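Local coordinates for ebony (Drosophila melanogaster, PDB 6DYS), which probably joins beta-alanine to dopamine and other biogenic amines, this chain being the C-terminal, amine-selecting domain of a protein related to nonribosomal peptide synthetases, at residues E32-P37 with D199-Q204; F79-E84 with I119-M124; F102-I107 with G158-N163. All coordinates share one frame; numbering follows the deposited sequence.

Interaction 1 of 3, residues E32-P37 with D199-Q204; sequences EQWLKP and DAPDEQ. With HJ1 (N-[2-(3,4-dihydroxyphenyl)ethyl]-beta-alaninamide), chain C.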
loop_
_atom_site.group_PDB
_atom_site.type_symbol
_atom_site.label_atom_id
_atom_site.label_comp_id
_atom_site.label_asym_id
_atom_site.label_seq_id
_atom_site.Cartn_x
_atom_site.Cartn_y
_atom_site.Cartn_z
ATOM N N GLU A 32 9.836 -0.988 -8.365
ATOM C CA GLU A 32 10.155 -2.217 -9.092
ATOM C C GLU A 32 10.651 -1.967 -10.505
ATOM O O GLU A 32 11.350 -2.825 -11.054
ATOM C CB GLU A 32 8.933 -3.131 -9.193
ATOM C CG GLU A 32 8.464 -3.712 -7.901
ATOM C CD GLU A 32 7.420 -2.856 -7.239
ATOM O OE1 GLU A 32 7.769 -1.755 -6.763
ATOM O OE2 GLU A 32 6.244 -3.281 -7.208
ATOM N N GLN A 33 10.278 -0.841 -11.121
ATOM C CA GLN A 33 10.692 -0.595 -12.497
ATOM C C GLN A 33 12.205 -0.610 -12.629
ATOM O O GLN A 33 12.733 -0.957 -13.691
ATOM C CB GLN A 33 10.127 0.737 -12.993
ATOM C CG GLN A 33 10.737 1.956 -12.329
ATOM C CD GLN A 33 10.189 3.260 -12.886
ATOM O OE1 GLN A 33 10.061 3.426 -14.098
ATOM N NE2 GLN A 33 9.862 4.187 -12.001
ATOM N N TRP A 34 12.916 -0.262 -11.561
ATOM C CA TRP A 34 14.368 -0.233 -11.581
ATOM C C TRP A 34 14.994 -1.589 -11.271
ATOM O O TRP A 34 16.210 -1.741 -11.424
ATOM C CB TRP A 34 14.866 0.829 -10.597
ATOM C CG TRP A 34 14.186 2.142 -10.806
ATOM C CD1 TRP A 34 13.272 2.734 -9.984
ATOM C CD2 TRP A 34 14.341 3.017 -11.931
ATOM N NE1 TRP A 34 12.854 3.929 -10.524
ATOM C CE2 TRP A 34 13.498 4.125 -11.717
ATOM C CE3 TRP A 34 15.116 2.971 -13.096
ATOM C CZ2 TRP A 34 13.406 5.179 -12.624
ATOM C CZ3 TRP A 34 15.026 4.016 -13.991
ATOM C CH2 TRP A 34 14.178 5.109 -13.750
ATOM N N LEU A 35 14.199 -2.567 -10.845
ATOM C CA LEU A 35 14.667 -3.921 -10.578
ATOM C C LEU A 35 14.502 -4.844 -11.779
ATOM O O LEU A 35 14.885 -6.017 -11.698
ATOM C CB LEU A 35 13.920 -4.512 -9.370
ATOM C CG LEU A 35 13.975 -3.722 -8.060
ATOM C CD1 LEU A 35 12.971 -4.264 -7.068
ATOM C CD2 LEU A 35 15.362 -3.757 -7.459
ATOM N N LYS A 36 13.924 -4.348 -12.873
ATOM C CA LYS A 36 13.852 -5.124 -14.102
ATOM C C LYS A 36 15.255 -5.535 -14.541
ATOM O O LYS A 36 16.213 -4.766 -14.377
ATOM C CB LYS A 36 13.177 -4.316 -15.213
ATOM C CG LYS A 36 11.687 -4.126 -15.043
ATOM C CD LYS A 36 11.120 -3.377 -16.239
ATOM C CE LYS A 36 9.613 -3.216 -16.145
ATOM N NZ LYS A 36 9.081 -2.590 -17.390
ATOM N N PRO A 37 15.421 -6.738 -15.106
ATOM C CA PRO A 37 14.333 -7.683 -15.384
ATOM C C PRO A 37 14.048 -8.623 -14.218
ATOM O O PRO A 37 14.682 -8.517 -13.165
ATOM C CB PRO A 37 14.872 -8.462 -16.572
ATOM C CG PRO A 37 16.353 -8.557 -16.258
ATOM C CD PRO A 37 16.723 -7.263 -15.555
ATOM N N ASP A 199 19.379 3.919 -10.587
ATOM C CA ASP A 199 19.110 4.549 -11.872
ATOM C C ASP A 199 17.916 5.495 -11.835
ATOM O O ASP A 199 17.701 6.230 -12.805
ATOM C CB ASP A 199 18.891 3.479 -12.941
ATOM C CG ASP A 199 20.164 2.740 -13.285
ATOM O OD1 ASP A 199 21.250 3.345 -13.155
ATOM O OD2 ASP A 199 20.082 1.562 -13.685
ATOM N N ALA A 200 17.144 5.498 -10.750
ATOM C CA ALA A 200 16.010 6.400 -10.646
ATOM C C ALA A 200 16.488 7.846 -10.541
ATOM O O ALA A 200 17.542 8.120 -9.958
ATOM C CB ALA A 200 15.158 6.053 -9.428
ATOM N N PRO A 201 15.725 8.795 -11.085
ATOM C CA PRO A 201 16.091 10.205 -10.928
ATOM C C PRO A 201 16.037 10.612 -9.466
ATOM O O PRO A 201 15.347 9.998 -8.647
ATOM C CB PRO A 201 15.033 10.948 -11.751
ATOM C CG PRO A 201 13.861 10.031 -11.748
ATOM C CD PRO A 201 14.425 8.636 -11.762
ATOM N N ASP A 202 16.788 11.668 -9.141
ATOM C CA ASP A 202 16.812 12.161 -7.768
ATOM C C ASP A 202 15.420 12.546 -7.292
ATOM O O ASP A 202 15.136 12.496 -6.088
ATOM C CB ASP A 202 17.753 13.359 -7.656
ATOM C CG ASP A 202 19.207 12.978 -7.850
ATOM O OD1 ASP A 202 19.485 11.792 -8.109
ATOM O OD2 ASP A 202 20.068 13.871 -7.743
ATOM N N GLU A 203 14.536 12.907 -8.222
ATOM C CA GLU A 203 13.210 13.401 -7.895
ATOM C C GLU A 203 12.253 12.301 -7.458
ATOM O O GLU A 203 11.183 12.616 -6.927
ATOM C CB GLU A 203 12.622 14.150 -9.100
ATOM C CG GLU A 203 13.345 15.461 -9.459
ATOM C CD GLU A 203 14.716 15.256 -10.111
ATOM O OE1 GLU A 203 14.936 14.199 -10.745
ATOM O OE2 GLU A 203 15.579 16.159 -9.979
ATOM N N GLN A 204 12.589 11.032 -7.671
ATOM C CA GLN A 204 11.722 9.950 -7.219
ATOM C C GLN A 204 11.962 9.710 -5.736
ATOM O O GLN A 204 13.079 9.367 -5.325
ATOM C CB GLN A 204 11.952 8.666 -8.013
ATOM C CG GLN A 204 11.076 7.524 -7.502
ATOM C CD GLN A 204 11.249 6.228 -8.265
ATOM O OE1 GLN A 204 11.829 6.197 -9.348
ATOM N NE2 GLN A 204 10.731 5.145 -7.700
HETATM C C02 HJ1 C . -0.312 3.713 -0.616
HETATM C C03 HJ1 C . 0.695 2.605 -0.330
HETATM C C04 HJ1 C . 0.642 1.485 -1.426
HETATM C C07 HJ1 C . 3.184 1.302 -1.434
HETATM C C08 HJ1 C . 3.936 0.081 -0.794
HETATM C C09 HJ1 C . 4.462 -0.860 -1.796
HETATM C C10 HJ1 C . 4.374 -2.243 -1.572
HETATM C C11 HJ1 C . 4.879 -3.148 -2.523
HETATM C C12 HJ1 C . 5.459 -2.678 -3.685
HETATM C C14 HJ1 C . 5.543 -1.288 -3.908
HETATM C C16 HJ1 C . 5.038 -0.387 -2.953
HETATM N N01 HJ1 C . -0.746 4.387 0.618
HETATM N N06 HJ1 C . 1.879 0.872 -1.934
HETATM O O05 HJ1 C . -0.376 1.126 -1.846
HETATM O O13 HJ1 C . 5.972 -3.616 -4.656
HETATM O O15 HJ1 C . 6.176 -0.740 -5.177
#
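The short 3-10 turn 32-34, at the catechol end of the beta-alanyl-dopamine pocket, leans through Trp34 on the loop Asp199-Gln204. Ala200 lies over one face of the indole: its CB is 3.6 Å from the centroid of the Trp34 five-membered ring, a CH-pi contact. On the same side, the Asp199 carbonyl O sits 3.7 Å from Trp34 CZ3, while Asp199 CB reaches the six-membered ring at CE3. Gln33 CG lies over the rim of the opposite face, so the indole sits between it and residues 199-200. Pro201 CD touches the ring too, 3.7 Å from Trp34 CZ2. The polar edge of the ring is used as well. Trp34 NE1 donates to Gln204 OE1 at 2.8 Å, meeting a lone pair in the amide plane, although the oxygen stands 19° out of the indole plane. Gln204 arrives fully extended, CG opposite the backbone N (chi1 178°), which carries its amide across to the ring. Gln204 NE2 and Gln33 NE2 both bond to Asp30 O, fixing which way each amide is turned. Glu32, two residues before Trp34, faces the other way and grips the catechol with both carboxylate oxygens: HJ1 O15 donates to Glu32 OE1 at 2.5 Å, modelled very short and so of doubtful length, and HJ1 O13 donates to Glu32 OE2 at 2.6 Å. The pairing, rather than either distance, suits two adjacent hydroxyls and is consistent with recognition of dopamine. Tyr44 OH, from helix 41-58, is a further partner of Glu32 OE2. The turn lies between helices 14-25 and 41-58, with Glu32 and Leu35 packed on helix 93-111, while the loop 199-204 leads from strand 178-184 into strand 205-212.

Interaction 2 of 3, residues F79-E84 with I119-M124; sequences FDARNE and ILHSFM. With HJ1 (N-[2-(3,4-dihydroxyphenyl)ethyl]-beta-alaninamide), chain C.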
loop_
_atom_site.group_PDB
_atom_site.type_symbol
_atom_site.label_atom_id
_atom_site.label_comp_id
_atom_site.label_asym_id
_atom_site.label_seq_id
_atom_site.Cartn_x
_atom_site.Cartn_y
_atom_site.Cartn_z
ATOM N N PHE A 79 -3.077 -3.624 7.701
ATOM C CA PHE A 79 -2.769 -4.427 8.873
ATOM C C PHE A 79 -2.493 -3.489 10.038
ATOM O O PHE A 79 -2.134 -2.324 9.843
ATOM C CB PHE A 79 -1.540 -5.317 8.668
ATOM C CG PHE A 79 -1.827 -6.627 7.991
ATOM C CD1 PHE A 79 -2.740 -7.521 8.528
ATOM C CD2 PHE A 79 -1.157 -6.976 6.831
ATOM C CE1 PHE A 79 -2.991 -8.728 7.911
ATOM C CE2 PHE A 79 -1.400 -8.183 6.212
ATOM C CZ PHE A 79 -2.322 -9.062 6.749
ATOM N N ASP A 80 -2.667 -4.001 11.249
ATOM C CA ASP A 80 -1.988 -3.417 12.395
ATOM C C ASP A 80 -0.493 -3.511 12.137
ATOM O O ASP A 80 0.034 -4.607 11.922
ATOM C CB ASP A 80 -2.380 -4.154 13.681
ATOM C CG ASP A 80 -1.720 -3.576 14.937
ATOM O OD1 ASP A 80 -0.680 -2.882 14.851
ATOM O OD2 ASP A 80 -2.256 -3.825 16.034
ATOM N N ALA A 81 0.180 -2.359 12.128
ATOM C CA ALA A 81 1.600 -2.341 11.786
ATOM C C ALA A 81 2.428 -3.218 12.719
ATOM O O ALA A 81 3.457 -3.760 12.308
ATOM C CB ALA A 81 2.129 -0.909 11.804
ATOM N N ARG A 82 1.998 -3.380 13.968
ATOM C CA ARG A 82 2.718 -4.197 14.932
ATOM C C ARG A 82 2.176 -5.620 15.017
ATOM O O ARG A 82 2.527 -6.354 15.945
ATOM C CB ARG A 82 2.687 -3.532 16.308
ATOM C CG ARG A 82 3.166 -2.092 16.294
ATOM C CD ARG A 82 3.626 -1.666 17.676
ATOM N NE ARG A 82 4.051 -0.271 17.717
ATOM C CZ ARG A 82 5.215 0.169 17.253
ATOM N NH1 ARG A 82 5.522 1.457 17.344
ATOM N NH2 ARG A 82 6.071 -0.677 16.697
ATOM N N ASN A 83 1.346 -6.027 14.062
ATOM C CA ASN A 83 0.708 -7.338 14.099
ATOM C C ASN A 83 0.478 -7.818 12.667
ATOM O O ASN A 83 -0.639 -8.146 12.266
ATOM C CB ASN A 83 -0.595 -7.279 14.898
ATOM C CG ASN A 83 -1.083 -8.655 15.345
ATOM O OD1 ASN A 83 -0.328 -9.627 15.354
ATOM N ND2 ASN A 83 -2.353 -8.734 15.730
ATOM N N GLU A 84 1.547 -7.851 11.877
ATOM C CA GLU A 84 1.614 -8.205 10.467
ATOM C C GLU A 84 2.185 -9.603 10.283
ATOM O O GLU A 84 3.103 -9.997 11.007
ATOM C CB GLU A 84 2.489 -7.212 9.702
ATOM C CG GLU A 84 1.885 -5.844 9.569
ATOM C CD GLU A 84 2.551 -5.025 8.489
ATOM O OE1 GLU A 84 3.636 -5.426 8.014
ATOM O OE2 GLU A 84 1.976 -3.987 8.107
ATOM N N ILE A 119 -1.293 1.521 15.279
ATOM C CA ILE A 119 -0.791 1.959 13.988
ATOM C C ILE A 119 -1.504 1.153 12.911
ATOM O O ILE A 119 -1.204 -0.030 12.708
ATOM C CB ILE A 119 0.730 1.786 13.892
ATOM C CG1 ILE A 119 1.437 2.383 15.114
ATOM C CG2 ILE A 119 1.253 2.445 12.671
ATOM C CD1 ILE A 119 2.919 2.098 15.105
ATOM N N LEU A 120 -2.448 1.784 12.216
ATOM C CA LEU A 120 -3.084 1.155 11.062
ATOM C C LEU A 120 -2.161 1.310 9.862
ATOM O O LEU A 120 -1.970 2.420 9.352
ATOM C CB LEU A 120 -4.451 1.770 10.783
ATOM C CG LEU A 120 -5.208 1.052 9.661
ATOM C CD1 LEU A 120 -5.509 -0.394 10.054
ATOM C CD2 LEU A 120 -6.476 1.801 9.265
ATOM N N HIS A 121 -1.567 0.206 9.428
ATOM C CA HIS A 121 -0.614 0.218 8.325
ATOM C C HIS A 121 -1.382 0.059 7.022
ATOM O O HIS A 121 -1.882 -1.029 6.720
ATOM C CB HIS A 121 0.417 -0.900 8.481
ATOM C CG HIS A 121 1.545 -0.821 7.499
ATOM N ND1 HIS A 121 2.287 -1.922 7.123
ATOM C CD2 HIS A 121 2.072 0.233 6.830
ATOM C CE1 HIS A 121 3.214 -1.552 6.258
ATOM N NE2 HIS A 121 3.106 -0.249 6.062
ATOM N N SER A 122 -1.488 1.139 6.257
ATOM C CA SER A 122 -2.044 1.075 4.908
ATOM C C SER A 122 -0.900 0.670 3.986
ATOM O O SER A 122 -0.120 1.516 3.539
ATOM C CB SER A 122 -2.663 2.410 4.510
ATOM O OG SER A 122 -3.042 2.416 3.140
ATOM N N PHE A 123 -0.777 -0.629 3.711
ATOM C CA PHE A 123 0.418 -1.119 3.037
ATOM C C PHE A 123 0.227 -1.364 1.546
ATOM O O PHE A 123 1.217 -1.374 0.808
ATOM C CB PHE A 123 0.935 -2.396 3.720
ATOM C CG PHE A 123 0.098 -3.623 3.470
ATOM C CD1 PHE A 123 0.456 -4.530 2.487
ATOM C CD2 PHE A 123 -1.017 -3.895 4.250
ATOM C CE1 PHE A 123 -0.294 -5.669 2.260
ATOM C CE2 PHE A 123 -1.772 -5.037 4.034
ATOM C CZ PHE A 123 -1.406 -5.926 3.036
ATOM N N MET A 124 -1.003 -1.543 1.080
ATOM C CA MET A 124 -1.243 -1.708 -0.344
ATOM C C MET A 124 -2.590 -1.107 -0.688
ATOM O O MET A 124 -3.555 -1.234 0.071
ATOM C CB MET A 124 -1.197 -3.180 -0.774
ATOM C CG MET A 124 0.218 -3.695 -1.006
ATOM S SD MET A 124 0.347 -4.942 -2.293
ATOM C CE MET A 124 0.617 -6.407 -1.306
HETATM C C02 HJ1 C . -0.312 3.713 -0.616
HETATM C C03 HJ1 C . 0.695 2.605 -0.330
HETATM C C04 HJ1 C . 0.642 1.485 -1.426
HETATM C C07 HJ1 C . 3.184 1.302 -1.434
HETATM C C08 HJ1 C . 3.936 0.081 -0.794
HETATM C C09 HJ1 C . 4.462 -0.860 -1.796
HETATM C C10 HJ1 C . 4.374 -2.243 -1.572
HETATM C C11 HJ1 C . 4.879 -3.148 -2.523
HETATM C C12 HJ1 C . 5.459 -2.678 -3.685
HETATM C C14 HJ1 C . 5.543 -1.288 -3.908
HETATM C C16 HJ1 C . 5.038 -0.387 -2.953
HETATM N N01 HJ1 C . -0.746 4.387 0.618
HETATM N N06 HJ1 C . 1.879 0.872 -1.934
HETATM O O05 HJ1 C . -0.376 1.126 -1.846
HETATM O O13 HJ1 C . 5.972 -3.616 -4.656
HETATM O O15 HJ1 C . 6.176 -0.740 -5.177
HETATM O O HOH W 1 -0.209 -0.852 16.462
#
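The rings of Phe79 and Phe123 lie nearly parallel, planes 12° apart, but displaced so that only their margins meet; Phe79 CD2 comes to 3.5 Å from Phe123 CE2. The backbone O of His121 lies at the edge of the Phe123 ring. Over one face of the His121 imidazole sits Phe123 CB, and at its edge Glu84 OE2 takes the ND1 hydrogen, with the carboxylate turned only 22° from the ring plane. His121 CG lies anti to the backbone N (chi1 -171°), which puts ND1 toward Glu84. That bond, His121 ND1 to Glu84 OE2, is modelled very short at 2.3 Å, so its exact length is doubtful. The Arg82 guanidinium has Ile119 CD1 over one face, 3.5 Å from NH1, and its nitrogens hold Arg108 O, Pro113 O and Asp109. Beneath these groups two antiparallel strands meet: Phe79 and His121 form a hydrogen-bonded pair, with His121 N to Phe79 O at 2.6 Å, and Ala81 N continues to Ile119 O at 2.8 Å. Asp80 OD1 accepts from Arg82 N in an Asx turn, and its OD2 from Asn117 N. Phe123 and Met124 both face Leu77 in a classic beta bulge; Met124 CA lies 3.3 Å from HJ1 O05. Were Phe123 an alanine, Phe79 would probably lose its ring neighbour, leaving a gap beside the strand. His121 NE2 has its own partner on helix 93-111, so bonds at both nitrogens would tend to fix the imidazole's rotation, if the ND1 contact is really of normal length.

Interaction 3 of 3, residues F102-I107 with G158-N163; sequences FCEGPI and GIFTTN. With HJ1 (N-[2-(3,4-dihydroxyphenyl)ethyl]-beta-alaninamide), chain C.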
loop_
_atom_site.group_PDB
_atom_site.type_symbol
_atom_site.label_atom_id
_atom_site.label_comp_id
_atom_site.label_asym_id
_atom_site.label_seq_id
_atom_site.Cartn_x
_atom_site.Cartn_y
_atom_site.Cartn_z
ATOM N N PHE A 102 13.310 -0.259 5.740
ATOM C CA PHE A 102 14.341 0.756 5.947
ATOM C C PHE A 102 13.716 2.135 6.153
ATOM O O PHE A 102 14.153 2.910 7.016
ATOM C CB PHE A 102 15.297 0.739 4.745
ATOM C CG PHE A 102 16.247 1.908 4.673
ATOM C CD1 PHE A 102 15.868 3.101 4.065
ATOM C CD2 PHE A 102 17.542 1.794 5.161
ATOM C CE1 PHE A 102 16.752 4.174 3.987
ATOM C CE2 PHE A 102 18.426 2.857 5.088
ATOM C CZ PHE A 102 18.034 4.049 4.495
ATOM N N CYS A 103 12.676 2.451 5.375
ATOM C CA CYS A 103 11.993 3.730 5.537
ATOM C C CYS A 103 11.119 3.745 6.784
ATOM O O CYS A 103 11.072 4.750 7.502
ATOM C CB CYS A 103 11.144 4.033 4.302
ATOM S SG CYS A 103 12.077 4.159 2.762
ATOM N N GLU A 104 10.411 2.651 7.054
ATOM C CA GLU A 104 9.382 2.664 8.085
ATOM C C GLU A 104 9.902 2.256 9.451
ATOM O O GLU A 104 9.498 2.846 10.459
ATOM C CB GLU A 104 8.235 1.727 7.700
ATOM C CG GLU A 104 7.417 2.209 6.535
ATOM C CD GLU A 104 6.476 1.144 5.989
ATOM O OE1 GLU A 104 6.564 -0.023 6.434
ATOM O OE2 GLU A 104 5.644 1.483 5.114
ATOM N N GLY A 105 10.774 1.245 9.492
ATOM C CA GLY A 105 11.182 0.607 10.719
ATOM C C GLY A 105 11.640 1.572 11.789
ATOM O O GLY A 105 11.036 1.659 12.863
ATOM N N PRO A 106 12.726 2.315 11.517
ATOM C CA PRO A 106 13.227 3.284 12.513
ATOM C C PRO A 106 12.166 4.224 13.052
ATOM O O PRO A 106 12.102 4.447 14.267
ATOM C CB PRO A 106 14.308 4.045 11.732
ATOM C CG PRO A 106 14.834 3.030 10.758
ATOM C CD PRO A 106 13.625 2.212 10.348
ATOM N N ILE A 107 11.321 4.774 12.176
ATOM C CA ILE A 107 10.319 5.744 12.606
ATOM C C ILE A 107 9.206 5.056 13.379
ATOM O O ILE A 107 8.771 5.539 14.434
ATOM C CB ILE A 107 9.776 6.497 11.381
ATOM C CG1 ILE A 107 10.840 7.452 10.840
ATOM C CG2 ILE A 107 8.495 7.215 11.721
ATOM C CD1 ILE A 107 10.523 7.988 9.472
ATOM N N GLY A 158 -3.638 6.141 14.514
ATOM C CA GLY A 158 -3.278 6.847 13.298
ATOM C C GLY A 158 -3.022 5.878 12.168
ATOM O O GLY A 158 -2.958 4.657 12.361
ATOM N N ILE A 159 -2.858 6.451 10.980
ATOM C CA ILE A 159 -2.681 5.706 9.741
ATOM C C ILE A 159 -1.249 5.904 9.262
ATOM O O ILE A 159 -0.777 7.040 9.135
ATOM C CB ILE A 159 -3.692 6.152 8.673
ATOM C CG1 ILE A 159 -5.114 5.922 9.172
ATOM C CG2 ILE A 159 -3.453 5.400 7.358
ATOM C CD1 ILE A 159 -6.174 6.627 8.351
ATOM N N PHE A 160 -0.566 4.794 8.990
ATOM C CA PHE A 160 0.850 4.761 8.651
ATOM C C PHE A 160 1.000 4.170 7.258
ATOM O O PHE A 160 0.434 3.110 6.970
ATOM C CB PHE A 160 1.601 3.915 9.680
ATOM C CG PHE A 160 3.094 3.987 9.590
ATOM C CD1 PHE A 160 3.750 5.201 9.608
ATOM C CD2 PHE A 160 3.846 2.820 9.537
ATOM C CE1 PHE A 160 5.129 5.254 9.558
ATOM C CE2 PHE A 160 5.227 2.865 9.480
ATOM C CZ PHE A 160 5.871 4.086 9.491
ATOM N N THR A 161 1.747 4.850 6.395
ATOM C CA THR A 161 1.923 4.340 5.043
ATOM C C THR A 161 3.180 4.950 4.436
ATOM O O THR A 161 3.618 6.032 4.839
ATOM C CB THR A 161 0.690 4.639 4.168
ATOM O OG1 THR A 161 0.757 3.886 2.950
ATOM C CG2 THR A 161 0.595 6.119 3.833
ATOM N N THR A 162 3.766 4.230 3.484
ATOM C CA THR A 162 4.845 4.749 2.650
ATOM C C THR A 162 4.317 4.903 1.233
ATOM O O THR A 162 3.922 3.917 0.603
ATOM C CB THR A 162 6.066 3.831 2.664
ATOM O OG1 THR A 162 6.465 3.617 4.015
ATOM C CG2 THR A 162 7.224 4.469 1.918
ATOM N N ASN A 163 4.298 6.132 0.740
ATOM C CA ASN A 163 3.802 6.411 -0.596
ATOM C C ASN A 163 4.988 6.526 -1.538
ATOM O O ASN A 163 5.931 7.279 -1.272
ATOM C CB ASN A 163 2.950 7.680 -0.610
ATOM C CG ASN A 163 1.616 7.484 0.094
ATOM O OD1 ASN A 163 0.901 6.523 -0.171
ATOM N ND2 ASN A 163 1.281 8.390 1.000
HETATM C C02 HJ1 C . -0.312 3.713 -0.616
HETATM C C03 HJ1 C . 0.695 2.605 -0.330
HETATM C C04 HJ1 C . 0.642 1.485 -1.426
HETATM C C07 HJ1 C . 3.184 1.302 -1.434
HETATM C C08 HJ1 C . 3.936 0.081 -0.794
HETATM C C09 HJ1 C . 4.462 -0.860 -1.796
HETATM C C10 HJ1 C . 4.374 -2.243 -1.572
HETATM C C11 HJ1 C . 4.879 -3.148 -2.523
HETATM C C12 HJ1 C . 5.459 -2.678 -3.685
HETATM C C14 HJ1 C . 5.543 -1.288 -3.908
HETATM C C16 HJ1 C . 5.038 -0.387 -2.953
HETATM N N01 HJ1 C . -0.746 4.387 0.618
HETATM N N06 HJ1 C . 1.879 0.872 -1.934
HETATM O O05 HJ1 C . -0.376 1.126 -1.846
HETATM O O13 HJ1 C . 5.972 -3.616 -4.656
HETATM O O15 HJ1 C . 6.176 -0.740 -5.177
#
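With CG turned away from its carbonyl carbon (chi1 -69°) and the chain extended beyond it, Glu104 reaches from helix 93-111 to strand 158-163; Thr162, its OG1 beside the backbone N, holds that hydroxyl out to meet it. Thr162 OG1 donates to Glu104 OE2 at 2.5 Å, arriving on the anti side of the carboxylate and 20° out of its plane. The aliphatic part of the same glutamate packs against the CE2 corner of Phe160, with Glu104 CB 3.7 Å from Phe160 CE2. Ile107, one turn along the helix, extends this apolar patch more loosely, its CG2 4.5 Å from Phe160 CE1. Helix and strand run roughly antiparallel at 150°, their axes 9.3 Å apart, and the helix is kinked near Pro106. Val208 of strand 205-212 touches both Phe160 and Thr162. Thr161 points away from the helix, and HJ1 N01 donates to its OG1 at 2.8 Å. The same amine donates to Asn163 OD1, also 2.8 Å away. Thr161 OG1 is bonded to Ser122 O as well, and Asn163 ND2 to His209 ND1, so second-shell partners fix both ligand-binding groups. The strand thus holds the beta-alanyl amine from one side while, on the other, Thr162 and His121 NE2 converge on Glu104 OE2, a buried oxygen gripped by two bonds.

Overall arrangement
The seven-stranded mixed sheet, with its bulged strand 119-127, has the topology of the GNAT acyltransferase fold. Interactions 2 and 3, centres 10 Å apart, meet where the parallel neighbours 119-127 and 158-163 lie side by side; their segments alternate along the chain, with helix 93-111 between strands 71-80 and 119-127. Interaction 1 encloses both in sequence, its segments coming from near the two ends of the chain. Its centre is 26 Å from that of interaction 2 and 20 Å from that of interaction 3. All three reach the same ligand: 32-37 at the catechol, 119-124 along the middle and 158-163 at the amine, so together they span its length.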